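Local coordinates for attachment protein G3P (Enterobacteria phage Ike, PDB 4EO0) that forms the pilus-binding domain at the tip of filamentous phage IKe, probably attaching the virion to the N-pilus of its host during infection, at residues Ser18-Ser23 with Pro30-Val35; Val81-Pro86 with Ser94-Val99. All coordinates share one frame; numbering follows the deposited sequence.

Contact 1: Ser18-Ser23 with Pro30-Val35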
loop_
_atom_site.group_PDB
_atom_site.type_symbol
_atom_site.label_atom_id
_atom_site.label_comp_id
_atom_site.label_asym_id
_atom_site.label_seq_id
_atom_site.Cartn_x
_atom_site.Cartn_y
_atom_site.Cartn_z
ATOM N N SER A 18 1.190 -13.890 -4.227
ATOM C CA SER A 18 0.439 -15.126 -4.494
ATOM C C SER A 18 0.862 -16.302 -3.628
ATOM O O SER A 18 2.038 -16.433 -3.278
ATOM C CB SER A 18 0.508 -15.524 -5.968
ATOM O OG SER A 18 1.804 -15.989 -6.322
ATOM N N LYS A 19 -0.113 -17.144 -3.269
ATOM C CA LYS A 19 0.111 -18.352 -2.477
ATOM C C LYS A 19 -0.226 -19.540 -3.361
ATOM O O LYS A 19 -1.136 -19.442 -4.191
ATOM C CB LYS A 19 -0.752 -18.332 -1.204
ATOM C CG LYS A 19 -0.230 -17.346 -0.171
ATOM C CD LYS A 19 -1.226 -17.051 0.929
ATOM C CE LYS A 19 -0.634 -16.090 1.930
ATOM N NZ LYS A 19 -1.634 -15.652 2.934
ATOM N N THR A 20 0.544 -20.640 -3.236
ATOM C CA THR A 20 0.331 -21.848 -4.036
ATOM C C THR A 20 -0.880 -22.618 -3.522
ATOM O O THR A 20 -1.005 -22.820 -2.310
ATOM C CB THR A 20 1.598 -22.723 -4.061
ATOM O OG1 THR A 20 2.747 -21.885 -4.218
ATOM C CG2 THR A 20 1.566 -23.774 -5.173
ATOM N N VAL A 21 -1.775 -23.031 -4.447
ATOM C CA VAL A 21 -2.985 -23.812 -4.138
ATOM C C VAL A 21 -3.085 -25.023 -5.068
ATOM O O VAL A 21 -2.961 -24.882 -6.286
ATOM C CB VAL A 21 -4.283 -22.943 -4.107
ATOM C CG1 VAL A 21 -5.555 -23.796 -4.130
ATOM C CG2 VAL A 21 -4.292 -22.013 -2.891
ATOM N N GLU A 22 -3.278 -26.213 -4.475
ATOM C CA GLU A 22 -3.434 -27.474 -5.195
ATOM C C GLU A 22 -4.914 -27.835 -5.259
ATOM O O GLU A 22 -5.635 -27.690 -4.269
ATOM C CB GLU A 22 -2.649 -28.616 -4.514
ATOM C CG GLU A 22 -1.145 -28.408 -4.406
ATOM C CD GLU A 22 -0.379 -28.282 -5.710
ATOM O OE1 GLU A 22 -0.359 -29.259 -6.494
ATOM O OE2 GLU A 22 0.232 -27.211 -5.930
ATOM N N SER A 23 -5.358 -28.300 -6.432
ATOM C CA SER A 23 -6.731 -28.734 -6.701
ATOM C C SER A 23 -6.720 -29.746 -7.848
ATOM O O SER A 23 -5.652 -30.077 -8.363
ATOM C CB SER A 23 -7.615 -27.537 -7.050
ATOM O OG SER A 23 -7.153 -26.855 -8.204
ATOM N N PRO A 30 -4.604 -33.379 -11.529
ATOM C CA PRO A 30 -4.157 -32.357 -10.565
ATOM C C PRO A 30 -3.677 -31.069 -11.232
ATOM O O PRO A 30 -2.936 -31.113 -12.224
ATOM C CB PRO A 30 -3.040 -33.055 -9.782
ATOM C CG PRO A 30 -2.555 -34.132 -10.682
ATOM C CD PRO A 30 -3.714 -34.558 -11.528
ATOM N N VAL A 31 -4.143 -29.925 -10.682
ATOM C CA VAL A 31 -3.772 -28.595 -11.156
ATOM C C VAL A 31 -3.174 -27.762 -10.030
ATOM O O VAL A 31 -3.593 -27.863 -8.876
ATOM C CB VAL A 31 -4.872 -27.851 -11.958
ATOM C CG1 VAL A 31 -4.963 -28.380 -13.389
ATOM C CG2 VAL A 31 -6.225 -27.914 -11.260
ATOM N N ARG A 32 -2.145 -26.974 -10.366
ATOM C CA ARG A 32 -1.421 -26.124 -9.426
ATOM C C ARG A 32 -1.750 -24.664 -9.771
ATOM O O ARG A 32 -1.629 -24.270 -10.932
ATOM C CB ARG A 32 0.093 -26.416 -9.504
ATOM C CG ARG A 32 0.978 -25.488 -8.669
ATOM C CD ARG A 32 2.423 -25.950 -8.633
ATOM N NE ARG A 32 2.612 -27.078 -7.718
ATOM C CZ ARG A 32 3.795 -27.558 -7.345
ATOM N NH1 ARG A 32 4.915 -27.011 -7.801
ATOM N NH2 ARG A 32 3.866 -28.586 -6.510
ATOM N N LYS A 33 -2.204 -23.885 -8.772
ATOM C CA LYS A 33 -2.573 -22.476 -8.962
ATOM C C LYS A 33 -1.868 -21.523 -7.984
ATOM O O LYS A 33 -1.513 -21.927 -6.872
ATOM C CB LYS A 33 -4.102 -22.285 -8.876
ATOM C CG LYS A 33 -4.896 -22.934 -10.014
ATOM C CD LYS A 33 -5.162 -21.964 -11.157
ATOM C CE LYS A 33 -6.043 -22.563 -12.225
ATOM N NZ LYS A 33 -6.435 -21.547 -13.235
ATOM N N GLU A 34 -1.698 -20.253 -8.394
ATOM C CA GLU A 34 -1.100 -19.181 -7.581
ATOM C C GLU A 34 -2.208 -18.163 -7.343
ATOM O O GLU A 34 -2.668 -17.534 -8.298
ATOM C CB GLU A 34 0.125 -18.579 -8.273
ATOM C CG GLU A 34 1.321 -19.515 -8.235
ATOM C CD GLU A 34 1.957 -19.735 -6.877
ATOM O OE1 GLU A 34 1.942 -18.808 -6.034
ATOM O OE2 GLU A 34 2.518 -20.834 -6.679
ATOM N N VAL A 35 -2.660 -18.057 -6.065
ATOM C CA VAL A 35 -3.823 -17.269 -5.640
ATOM C C VAL A 35 -3.533 -15.991 -4.823
ATOM O O VAL A 35 -2.748 -16.013 -3.875
ATOM C CB VAL A 35 -4.837 -18.193 -4.895
ATOM C CG1 VAL A 35 -6.193 -17.516 -4.696
ATOM C CG2 VAL A 35 -5.017 -19.528 -5.614
#
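Glu34 sets its CG anti to the carbonyl carbon (chi1 -73°) and then bends at chi2, and the folded chain presents its carboxylate to the hydroxyls of Ser18 and Thr20. Ser18 OG, lying between the backbone N and the carbonyl carbon of its own residue (chi1 71°), donates to Glu34 OE1 over 2.8 Å, meeting that oxygen on its anti side. Thr20 OG1 donates to Glu34 OE2 at 2.7 Å, this time from the syn side. Both donors sit somewhat out of the carboxylate plane, and the two bonds, one per oxygen, restrict rotation of the buried acid.

The backbones form an antiparallel beta hairpin of strands 12-24 and 30-36. Its ladder consists of paired bonds at Lys19-Val35, Val21-Lys33 and Ser23-Val31, with Val35 N to Lys19 O at 2.8 Å and nearly straight. Between these pairs lie the non-hydrogen-bonded positions Thr20-Glu34 and Glu22-Arg32.

Glu22 and Arg32 lie side by side, pointing the same way, on the face that also carries Thr20 and Glu34. A salt bridge joins Arg32 NE to Glu22 OE2 at 3.0 Å; it is bent, and the carboxylate stands almost perpendicular to the guanidinium, with 82° between their planes. The methyl CG2 of Thr20 packs against Arg32 CG at 3.9 Å, linking the two polar clusters on this face. On the other face, in the conformer of Val35 described here, Val21 CG2 meets Val35 CG2 at 3.8 Å on the diagonal between neighbouring hydrogen-bonded pairs.

Beyond the hairpin, Ser18 OG also bonds to Ser92 OG and Trp93 N, and Glu34 O accepts from Trp93 NE1. Lys33 and Val35 touch Glu88 of strand 87-89.

Contact 2: Val81-Pro86 with Ser94-Val99; sequences VYNGSP and SIRAQV
Val81 and Gln98 form an antiparallel hydrogen-bonded pair, with Val81 N to Gln98 O at 3.0 Å and the return bond from Gln98 N to Val81 O similarly straight. The next pair, Tyr82 with Ala97, is non-hydrogen-bonded, and its CA atoms come within 4.7 Å. From there the regular ladder fades: Asn83 N reaches Arg96 O only through a weak bond, and Asn83 itself has left strand geometry (psi 18°).

Its side chain takes over the pairing. With chi1 at 72°, CG lies between the backbone N and the carbonyl carbon, and OD1 accepts a hydrogen bond from Arg96 N at 2.9 Å. The N-H points almost straight at the oxygen but approaches from above the amide plane, 45° out of it. A side-chain carbonyl thus stands in for a backbone acceptor where the short strand ends. Water 1 donates to both Val81 O and Arg96 O, and water 2 joins Asn83 ND2 to Ser94 O.

Packing contacts flank these bonds. Tyr82 CE2 rests 3.5 Å from Ala97 CB, while Ile95 CG2 comes to 4.0 Å from Tyr82 CB, approaching the ring at its rim, close to the ring plane. Ile95 CD1 packs against the loop backbone, 3.6 Å from Gly84 C.

Strand 94-106 is also bordered by strand 12-24, through backbone bonds of Ile95 with Ala16, Ala97 with Gly14 and Val99 with Tyr12. Tyr82 reaches helix 38-66 at Leu41 and at Cys45, whose disulfide to Cys80 ties the helix to the residue just before strand 81-82; Pro86 packs on the same helix at Gln38 and Leu41.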
loop_
_atom_site.group_PDB
_atom_site.type_symbol
_atom_site.label_atom_id
_atom_site.label_comp_id
_atom_site.label_asym_id
_atom_site.label_seq_id
_atom_site.Cartn_x
_atom_site.Cartn_y
_atom_site.Cartn_z
ATOM N N VAL A 81 -4.813 2.300 -5.109
ATOM C CA VAL A 81 -4.894 1.983 -6.538
ATOM C C VAL A 81 -4.001 0.741 -6.676
ATOM O O VAL A 81 -2.868 0.725 -6.167
ATOM C CB VAL A 81 -4.460 3.116 -7.480
ATOM C CG1 VAL A 81 -4.425 2.637 -8.945
ATOM C CG2 VAL A 81 -5.381 4.312 -7.319
ATOM N N TYR A 82 -4.525 -0.285 -7.338
ATOM C CA TYR A 82 -3.844 -1.566 -7.527
ATOM C C TYR A 82 -3.479 -1.805 -8.964
ATOM O O TYR A 82 -4.131 -1.271 -9.861
ATOM C CB TYR A 82 -4.737 -2.730 -7.046
ATOM C CG TYR A 82 -5.249 -2.565 -5.637
ATOM C CD1 TYR A 82 -6.379 -1.795 -5.371
ATOM C CD2 TYR A 82 -4.577 -3.137 -4.559
ATOM C CE1 TYR A 82 -6.834 -1.607 -4.063
ATOM C CE2 TYR A 82 -5.027 -2.959 -3.249
ATOM C CZ TYR A 82 -6.144 -2.175 -3.006
ATOM O OH TYR A 82 -6.616 -2.010 -1.730
ATOM N N ASN A 83 -2.460 -2.638 -9.200
ATOM C CA ASN A 83 -2.068 -3.013 -10.574
ATOM C C ASN A 83 -2.582 -4.410 -10.966
ATOM O O ASN A 83 -2.059 -5.031 -11.890
ATOM C CB ASN A 83 -0.550 -2.893 -10.765
ATOM C CG ASN A 83 0.261 -3.953 -10.051
ATOM O OD1 ASN A 83 -0.228 -4.670 -9.187
ATOM N ND2 ASN A 83 1.519 -4.082 -10.399
ATOM N N GLY A 84 -3.566 -4.908 -10.238
ATOM C CA GLY A 84 -4.129 -6.227 -10.517
ATOM C C GLY A 84 -5.344 -6.472 -9.677
ATOM O O GLY A 84 -5.610 -5.759 -8.709
ATOM N N SER A 85 -6.068 -7.488 -10.066
ATOM C CA SER A 85 -7.301 -7.928 -9.427
ATOM C C SER A 85 -7.040 -9.241 -8.734
ATOM O O SER A 85 -6.205 -10.016 -9.224
ATOM C CB SER A 85 -8.383 -8.151 -10.484
ATOM O OG SER A 85 -8.843 -6.905 -10.967
ATOM N N PRO A 86 -7.751 -9.556 -7.622
ATOM C CA PRO A 86 -7.545 -10.865 -7.000
ATOM C C PRO A 86 -7.951 -11.966 -7.975
ATOM O O PRO A 86 -8.810 -11.762 -8.844
ATOM C CB PRO A 86 -8.496 -10.845 -5.802
ATOM C CG PRO A 86 -9.434 -9.808 -6.056
ATOM C CD PRO A 86 -8.783 -8.788 -6.894
ATOM N N SER A 94 2.361 -11.163 -8.012
ATOM C CA SER A 94 2.077 -10.214 -6.939
ATOM C C SER A 94 1.232 -9.057 -7.436
ATOM O O SER A 94 1.161 -8.814 -8.646
ATOM C CB SER A 94 3.376 -9.669 -6.340
ATOM O OG SER A 94 4.149 -9.011 -7.331
ATOM N N ILE A 95 0.634 -8.307 -6.496
ATOM C CA ILE A 95 -0.122 -7.087 -6.783
ATOM C C ILE A 95 0.469 -6.009 -5.901
ATOM O O ILE A 95 0.693 -6.245 -4.716
ATOM C CB ILE A 95 -1.648 -7.235 -6.536
ATOM C CG1 ILE A 95 -2.278 -8.137 -7.600
ATOM C CG2 ILE A 95 -2.379 -5.882 -6.511
ATOM C CD1 ILE A 95 -3.723 -8.601 -7.305
ATOM N N ARG A 96 0.677 -4.813 -6.462
ATOM C CA ARG A 96 1.160 -3.640 -5.753
ATOM C C ARG A 96 -0.054 -2.823 -5.389
ATOM O O ARG A 96 -0.889 -2.578 -6.253
ATOM C CB ARG A 96 2.025 -2.802 -6.690
ATOM C CG ARG A 96 3.362 -3.423 -7.016
ATOM C CD ARG A 96 4.175 -2.527 -7.927
ATOM N NE ARG A 96 5.521 -3.083 -8.084
ATOM C CZ ARG A 96 6.574 -2.662 -7.391
ATOM N NH1 ARG A 96 6.454 -1.648 -6.540
ATOM N NH2 ARG A 96 7.759 -3.227 -7.568
ATOM N N ALA A 97 -0.170 -2.437 -4.115
ATOM C CA ALA A 97 -1.209 -1.539 -3.590
ATOM C C ALA A 97 -0.463 -0.234 -3.354
ATOM O O ALA A 97 0.519 -0.211 -2.620
ATOM C CB ALA A 97 -1.762 -2.076 -2.265
ATOM N N GLN A 98 -0.879 0.824 -4.031
ATOM C CA GLN A 98 -0.252 2.136 -3.866
ATOM C C GLN A 98 -1.218 3.093 -3.204
ATOM O O GLN A 98 -2.368 3.223 -3.639
ATOM C CB GLN A 98 0.225 2.727 -5.199
ATOM C CG GLN A 98 1.528 2.097 -5.716
ATOM C CD GLN A 98 1.912 2.546 -7.091
ATOM O OE1 GLN A 98 1.347 3.493 -7.659
ATOM N NE2 GLN A 98 2.941 1.926 -7.632
ATOM N N VAL A 99 -0.758 3.764 -2.135
ATOM C CA VAL A 99 -1.557 4.799 -1.485
ATOM C C VAL A 99 -0.867 6.160 -1.685
ATOM O O VAL A 99 0.386 6.257 -1.627
ATOM C CB VAL A 99 -1.900 4.481 0.007
ATOM C CG1 VAL A 99 -0.709 4.726 0.955
ATOM C CG2 VAL A 99 -3.131 5.289 0.468
HETATM O O HOH W 1 -0.661 0.018 -7.548
HETATM O O HOH W 2 3.210 -6.401 -9.357
HETATM O O HOH W 3 -0.257 -7.536 -10.855
#

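How the contacts relate
Contact 1 and contact 2 belong to one antiparallel sheet, where strands 12-24 and 94-106 are neighbours. Their centres are about 20 Å apart and their nearest atoms about 5 Å apart, too far for direct contact. Both segments of contact 1 precede those of contact 2 in the sequence, with helix 38-66 and strand 72-76 between. The hairpin of contact 1 lies far out, its centre about 25 Å from that of the chain, against about 8 Å for contact 2. One link between them is the backbone bond of Ser18 with Trp93, the residue before Ser94; Ile95 with Ala16 continues the same strand pairing.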